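DPS family protein (Vibrio cholerae O1 biovar El Tor, PDB 3IQ1) probably binds and oxidises iron as a ferritin-like Dps protein, working as a hollow shell of twelve identical, mostly helical subunits. Local coordinates at residues Y30-Y34 with L63-I67; L117-R122 with Y143-E148. All coordinates share one frame; numbering follows the deposited sequence.

Contact 1 (Y30-Y34 with L63-I67); sequences YQVFY and LQLKI
Y30, L63 and I67 bury the most surface where helices 13-43 and 49-76 pack antiparallel, the local axes of 30-34 and 63-67 lying 10.1 Å apart at 159°. Y30 and I67 lie alongside, running opposite ways, with Y30 CB 3.7 Å from I67 CG1. Further out, Y30 CE2 meets L63 CD2 at 3.8 Å, and K66 CD packs against Y30 OH, which bonds Q121, before K66 goes on to E146. L63 forks between two rings: while CD2 serves Y30, L63 CD1 presses on F33 CD2 (3.7 Å), the side chains crossing at about a right angle. I67 CG1 stands beside the backbone N (chi1 -76°), and I67 CD1 comes between Y34 CB and Q31 OE1, 3.4 Å from the latter. Q64, bent at chi2, lays its amide nearly parallel to the Y34 ring, the planes 18° apart, with OE1 over one face. A water lies 3.1 Å from Q31 OE1; its approach to Q64 OE1 (2.5 Å) is doubtfully short. Q31 NE2 goes to Y88. Y34 OH and Q64 make weak hydrogen bonds to Q64 and Y34 of a second subunit. The chemistry implies an apolar seam of leucine, isoleucine and aromatic rings, its glutamines on the flank facing that subunit.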
loop_
_atom_site.group_PDB
_atom_site.type_symbol
_atom_site.label_atom_id
_atom_site.label_comp_id
_atom_site.label_asym_id
_atom_site.label_seq_id
_atom_site.Cartn_x
_atom_site.Cartn_y
_atom_site.Cartn_z
ATOM N N TYR B 30 -18.994 29.664 0.003
ATOM C CA TYR B 30 -17.904 28.716 -0.168
ATOM C C TYR B 30 -17.138 28.900 -1.448
ATOM O O TYR B 30 -15.903 28.758 -1.480
ATOM C CB TYR B 30 -18.364 27.265 -0.069
ATOM C CG TYR B 30 -18.350 26.643 1.289
ATOM C CD1 TYR B 30 -19.441 26.710 2.136
ATOM C CD2 TYR B 30 -17.247 25.971 1.736
ATOM C CE1 TYR B 30 -19.428 26.134 3.371
ATOM C CE2 TYR B 30 -17.252 25.360 3.005
ATOM C CZ TYR B 30 -18.311 25.466 3.808
ATOM O OH TYR B 30 -18.260 24.875 5.063
ATOM N N GLN B 31 -17.854 29.142 -2.526
ATOM C CA GLN B 31 -17.268 29.143 -3.861
ATOM C C GLN B 31 -16.355 30.381 -3.988
ATOM O O GLN B 31 -15.196 30.255 -4.433
ATOM C CB GLN B 31 -18.373 29.083 -4.914
ATOM C CG GLN B 31 -18.989 27.697 -5.061
ATOM C CD GLN B 31 -18.166 26.731 -5.900
ATOM O OE1 GLN B 31 -16.928 26.724 -5.801
ATOM N NE2 GLN B 31 -18.842 25.843 -6.648
ATOM N N VAL B 32 -16.853 31.560 -3.581
ATOM C CA VAL B 32 -16.015 32.755 -3.576
ATOM C C VAL B 32 -14.819 32.605 -2.646
ATOM O O VAL B 32 -13.688 32.951 -3.010
ATOM C CB VAL B 32 -16.818 34.019 -3.254
ATOM C CG1 VAL B 32 -15.892 35.290 -3.200
ATOM C CG2 VAL B 32 -17.921 34.264 -4.308
ATOM N N PHE B 33 -15.024 31.998 -1.492
ATOM C CA PHE B 33 -13.952 31.806 -0.546
ATOM C C PHE B 33 -12.887 30.834 -1.090
ATOM O O PHE B 33 -11.679 31.049 -0.891
ATOM C CB PHE B 33 -14.583 31.286 0.738
ATOM C CG PHE B 33 -13.670 31.263 1.953
ATOM C CD1 PHE B 33 -12.948 32.381 2.366
ATOM C CD2 PHE B 33 -13.657 30.152 2.754
ATOM C CE1 PHE B 33 -12.191 32.382 3.502
ATOM C CE2 PHE B 33 -12.879 30.134 3.928
ATOM C CZ PHE B 33 -12.152 31.267 4.309
ATOM N N TYR B 34 -13.337 29.740 -1.714
ATOM C CA TYR B 34 -12.436 28.813 -2.325
ATOM C C TYR B 34 -11.534 29.533 -3.356
ATOM O O TYR B 34 -10.300 29.333 -3.384
ATOM C CB TYR B 34 -13.214 27.687 -2.987
ATOM C CG TYR B 34 -12.372 26.806 -3.877
ATOM C CD1 TYR B 34 -11.693 25.705 -3.351
ATOM C CD2 TYR B 34 -12.286 27.041 -5.239
ATOM C CE1 TYR B 34 -10.942 24.872 -4.174
ATOM C CE2 TYR B 34 -11.511 26.224 -6.055
ATOM C CZ TYR B 34 -10.832 25.151 -5.506
ATOM O OH TYR B 34 -10.047 24.317 -6.280
ATOM N N LEU B 63 -12.048 22.721 1.511
ATOM C CA LEU B 63 -13.233 23.480 1.072
ATOM C C LEU B 63 -13.933 22.837 -0.112
ATOM O O LEU B 63 -15.168 22.820 -0.185
ATOM C CB LEU B 63 -12.856 24.926 0.718
ATOM C CG LEU B 63 -12.390 25.937 1.794
ATOM C CD1 LEU B 63 -11.943 27.275 1.195
ATOM C CD2 LEU B 63 -13.536 26.145 2.840
ATOM N N GLN B 64 -13.131 22.268 -1.024
ATOM C CA GLN B 64 -13.661 21.660 -2.232
ATOM C C GLN B 64 -14.488 20.436 -1.848
ATOM O O GLN B 64 -15.582 20.252 -2.405
ATOM C CB GLN B 64 -12.556 21.258 -3.195
ATOM C CG GLN B 64 -13.155 20.653 -4.450
ATOM C CD GLN B 64 -13.268 21.671 -5.548
ATOM O OE1 GLN B 64 -13.671 22.816 -5.338
ATOM N NE2 GLN B 64 -12.864 21.266 -6.747
ATOM N N LEU B 65 -14.000 19.668 -0.886
ATOM C CA LEU B 65 -14.770 18.513 -0.374
ATOM C C LEU B 65 -16.146 18.986 0.130
ATOM O O LEU B 65 -17.176 18.360 -0.140
ATOM C CB LEU B 65 -14.032 17.749 0.762
ATOM C CG LEU B 65 -12.740 17.006 0.341
ATOM C CD1 LEU B 65 -11.965 16.397 1.514
ATOM C CD2 LEU B 65 -13.091 15.926 -0.630
ATOM N N LYS B 66 -16.146 20.086 0.860
ATOM C CA LYS B 66 -17.382 20.629 1.466
ATOM C C LYS B 66 -18.315 21.159 0.435
ATOM O O LYS B 66 -19.516 20.971 0.548
ATOM C CB LYS B 66 -17.049 21.660 2.531
ATOM C CG LYS B 66 -16.441 20.995 3.796
ATOM C CD LYS B 66 -16.218 21.925 4.977
ATOM C CE LYS B 66 -15.776 21.235 6.256
ATOM N NZ LYS B 66 -14.338 20.735 6.194
ATOM N N ILE B 67 -17.793 21.812 -0.600
ATOM C CA ILE B 67 -18.578 22.309 -1.698
ATOM C C ILE B 67 -19.327 21.165 -2.389
ATOM O O ILE B 67 -20.533 21.267 -2.659
ATOM C CB ILE B 67 -17.711 23.058 -2.713
ATOM C CG1 ILE B 67 -17.360 24.446 -2.165
ATOM C CG2 ILE B 67 -18.455 23.209 -3.990
ATOM C CD1 ILE B 67 -16.167 25.105 -2.910
HETATM O O HOH W 1 -15.466 24.133 -6.519
#

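Contact 2 (L117-R122 with Y143-E148); sequences LLHQQR and YIREQE
R122 NH2 is gripped twice, by E148 OE2 at 2.8 Å in a salt bridge and by I9 O of a third subunit. R122, extended from CG to NE, has E148 OE2 in its guanidinium plane and meets the anti lone pair of that oxygen, though the carboxylate is turned 45° against the guanidinium. E148 OE1 pairs with R73 of the third subunit. On another flank Q121 NE2 gives a hydrogen bond to Q147 OE1 at 2.8 Å, tilted 32° from the carbonyl plane of Q147; the two extended side chains meet at about a right angle, yet their amides are nearly parallel. Y30 OH bonds both Q121 OE1 and Q147 NE2, so a tyrosine and two amides satisfy one another in the buried interior and fix the rotation of both amides. Q121 OE1 also sits at the edge of the Y143 ring, 3.4 Å from Y143 CD2. L118 and I144 fill the middle: L118 CD2 rests 3.7 Å from I144 O, and I144 CG1 packs on Q121 CB at 3.8 Å. The local axes of 117-122 and 143-148, on helices 103-131 and 134-158, are antiparallel at 157°, with L117 against helix 13-43 and Y143 and Q147 against K66 of helix 49-76.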
loop_
_atom_site.group_PDB
_atom_site.type_symbol
_atom_site.label_atom_id
_atom_site.label_comp_id
_atom_site.label_asym_id
_atom_site.label_seq_id
_atom_site.Cartn_x
_atom_site.Cartn_y
_atom_site.Cartn_z
ATOM N N LEU B 117 -18.828 31.713 7.259
ATOM C CA LEU B 117 -19.295 30.343 7.095
ATOM C C LEU B 117 -19.854 29.816 8.421
ATOM O O LEU B 117 -20.899 29.182 8.467
ATOM C CB LEU B 117 -18.179 29.428 6.549
ATOM C CG LEU B 117 -17.606 29.823 5.185
ATOM C CD1 LEU B 117 -16.611 28.714 4.757
ATOM C CD2 LEU B 117 -18.715 30.022 4.149
ATOM N N LEU B 118 -19.117 29.994 9.516
ATOM C CA LEU B 118 -19.577 29.442 10.791
ATOM C C LEU B 118 -20.910 30.039 11.188
ATOM O O LEU B 118 -21.790 29.331 11.635
ATOM C CB LEU B 118 -18.558 29.722 11.904
ATOM C CG LEU B 118 -17.338 28.827 11.921
ATOM C CD1 LEU B 118 -16.300 29.376 12.869
ATOM C CD2 LEU B 118 -17.640 27.372 12.269
ATOM N N HIS B 119 -21.037 31.357 11.048
ATOM C CA HIS B 119 -22.252 32.074 11.430
ATOM C C HIS B 119 -23.424 31.522 10.616
ATOM O O HIS B 119 -24.506 31.232 11.172
ATOM C CB HIS B 119 -22.003 33.553 11.163
ATOM C CG HIS B 119 -23.068 34.460 11.640
ATOM N ND1 HIS B 119 -24.180 34.739 10.884
ATOM C CD2 HIS B 119 -23.146 35.235 12.748
ATOM C CE1 HIS B 119 -24.944 35.591 11.540
ATOM N NE2 HIS B 119 -24.325 35.937 12.658
ATOM N N GLN B 120 -23.234 31.368 9.313
ATOM C CA GLN B 120 -24.324 30.902 8.416
ATOM C C GLN B 120 -24.664 29.451 8.688
ATOM O O GLN B 120 -25.825 29.067 8.714
ATOM C CB GLN B 120 -23.966 31.016 6.947
ATOM C CG GLN B 120 -24.204 32.219 6.281
ATOM C CD GLN B 120 -23.856 31.950 4.807
ATOM O OE1 GLN B 120 -22.728 31.590 4.520
ATOM N NE2 GLN B 120 -24.807 31.953 3.972
ATOM N N GLN B 121 -23.630 28.634 8.969
ATOM C CA GLN B 121 -23.851 27.217 9.293
ATOM C C GLN B 121 -24.609 27.047 10.606
ATOM O O GLN B 121 -25.474 26.197 10.673
ATOM C CB GLN B 121 -22.531 26.464 9.278
ATOM C CG GLN B 121 -21.997 26.389 7.855
ATOM C CD GLN B 121 -20.555 26.080 7.635
ATOM O OE1 GLN B 121 -20.200 25.750 6.520
ATOM N NE2 GLN B 121 -19.730 26.044 8.686
ATOM N N ARG B 122 -24.351 27.876 11.626
ATOM C CA ARG B 122 -25.097 27.821 12.861
ATOM C C ARG B 122 -26.590 28.200 12.655
ATOM O O ARG B 122 -27.492 27.597 13.227
ATOM C CB ARG B 122 -24.462 28.748 13.877
ATOM C CG ARG B 122 -23.084 28.237 14.340
ATOM C CD ARG B 122 -22.381 29.287 15.137
ATOM N NE ARG B 122 -21.087 28.808 15.617
ATOM C CZ ARG B 122 -19.971 29.527 15.650
ATOM N NH1 ARG B 122 -19.974 30.809 15.250
ATOM N NH2 ARG B 122 -18.828 28.969 16.113
ATOM N N TYR B 143 -19.371 20.561 9.680
ATOM C CA TYR B 143 -18.670 21.721 9.183
ATOM C C TYR B 143 -18.250 22.668 10.295
ATOM O O TYR B 143 -17.124 23.183 10.326
ATOM C CB TYR B 143 -19.497 22.486 8.154
ATOM C CG TYR B 143 -19.727 21.769 6.806
ATOM C CD1 TYR B 143 -19.308 20.451 6.581
ATOM C CD2 TYR B 143 -20.333 22.414 5.787
ATOM C CE1 TYR B 143 -19.485 19.812 5.342
ATOM C CE2 TYR B 143 -20.576 21.765 4.552
ATOM C CZ TYR B 143 -20.140 20.469 4.356
ATOM O OH TYR B 143 -20.342 19.887 3.154
ATOM N N ILE B 144 -19.156 22.881 11.253
ATOM C CA ILE B 144 -18.904 23.793 12.367
ATOM C C ILE B 144 -17.752 23.269 13.205
ATOM O O ILE B 144 -16.805 23.995 13.532
ATOM C CB ILE B 144 -20.176 23.984 13.221
ATOM C CG1 ILE B 144 -21.226 24.802 12.450
ATOM C CG2 ILE B 144 -19.842 24.663 14.549
ATOM C CD1 ILE B 144 -22.610 24.653 13.013
ATOM N N ARG B 145 -17.761 21.990 13.535
ATOM C CA ARG B 145 -16.759 21.522 14.479
ATOM C C ARG B 145 -15.356 21.588 13.825
ATOM O O ARG B 145 -14.356 21.872 14.504
ATOM C CB ARG B 145 -17.084 20.135 14.964
ATOM C CG ARG B 145 -16.920 19.055 13.948
ATOM C CD ARG B 145 -17.620 17.767 14.395
ATOM N NE ARG B 145 -16.925 17.174 15.535
ATOM C CZ ARG B 145 -17.065 15.902 15.930
ATOM N NH1 ARG B 145 -16.356 15.435 16.936
ATOM N NH2 ARG B 145 -17.911 15.117 15.334
ATOM N N GLU B 146 -15.283 21.264 12.535
ATOM C CA GLU B 146 -14.033 21.272 11.828
ATOM C C GLU B 146 -13.493 22.699 11.696
ATOM O O GLU B 146 -12.263 22.975 11.861
ATOM C CB GLU B 146 -14.165 20.597 10.453
ATOM C CG GLU B 146 -14.443 19.090 10.566
ATOM C CD GLU B 146 -14.764 18.441 9.251
ATOM O OE1 GLU B 146 -14.371 19.004 8.220
ATOM O OE2 GLU B 146 -15.369 17.328 9.249
ATOM N N GLN B 147 -14.406 23.621 11.404
ATOM C CA GLN B 147 -13.977 24.978 11.073
ATOM C C GLN B 147 -13.686 25.770 12.305
ATOM O O GLN B 147 -12.822 26.658 12.292
ATOM C CB GLN B 147 -14.940 25.681 10.114
ATOM C CG GLN B 147 -14.850 25.018 8.777
ATOM C CD GLN B 147 -15.958 25.427 7.813
ATOM O OE1 GLN B 147 -16.936 26.083 8.213
ATOM N NE2 GLN B 147 -15.818 25.044 6.574
ATOM N N GLU B 148 -14.332 25.446 13.418
ATOM C CA GLU B 148 -13.950 26.039 14.704
ATOM C C GLU B 148 -12.492 25.701 15.043
ATOM O O GLU B 148 -11.737 26.580 15.405
ATOM C CB GLU B 148 -14.881 25.605 15.826
ATOM C CG GLU B 148 -16.282 26.196 15.719
ATOM C CD GLU B 148 -17.264 25.698 16.738
ATOM O OE1 GLU B 148 -17.056 24.586 17.294
ATOM O OE2 GLU B 148 -18.302 26.375 16.980
#

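In the fold
From the N terminus, helix 13-43 runs along the bundle and helix 49-76 returns beside it; contact 1 closes this first hairpin. The chain then passes through the short helix 85-91 to helix 103-131, and helix 134-158 turns back to form the second hairpin, closed by contact 2. The two closures follow in series and neither nest nor cross, and their centres lie about 13 Å apart. Between them K66 NZ of contact 1 forms a salt bridge with E146 OE1 of contact 2, 2.7 Å away. Such links join the hairpins into the four-helix bundle of the ferritin-like fold, while contacts 1 and 2 border different neighbouring subunits of the dodecamer.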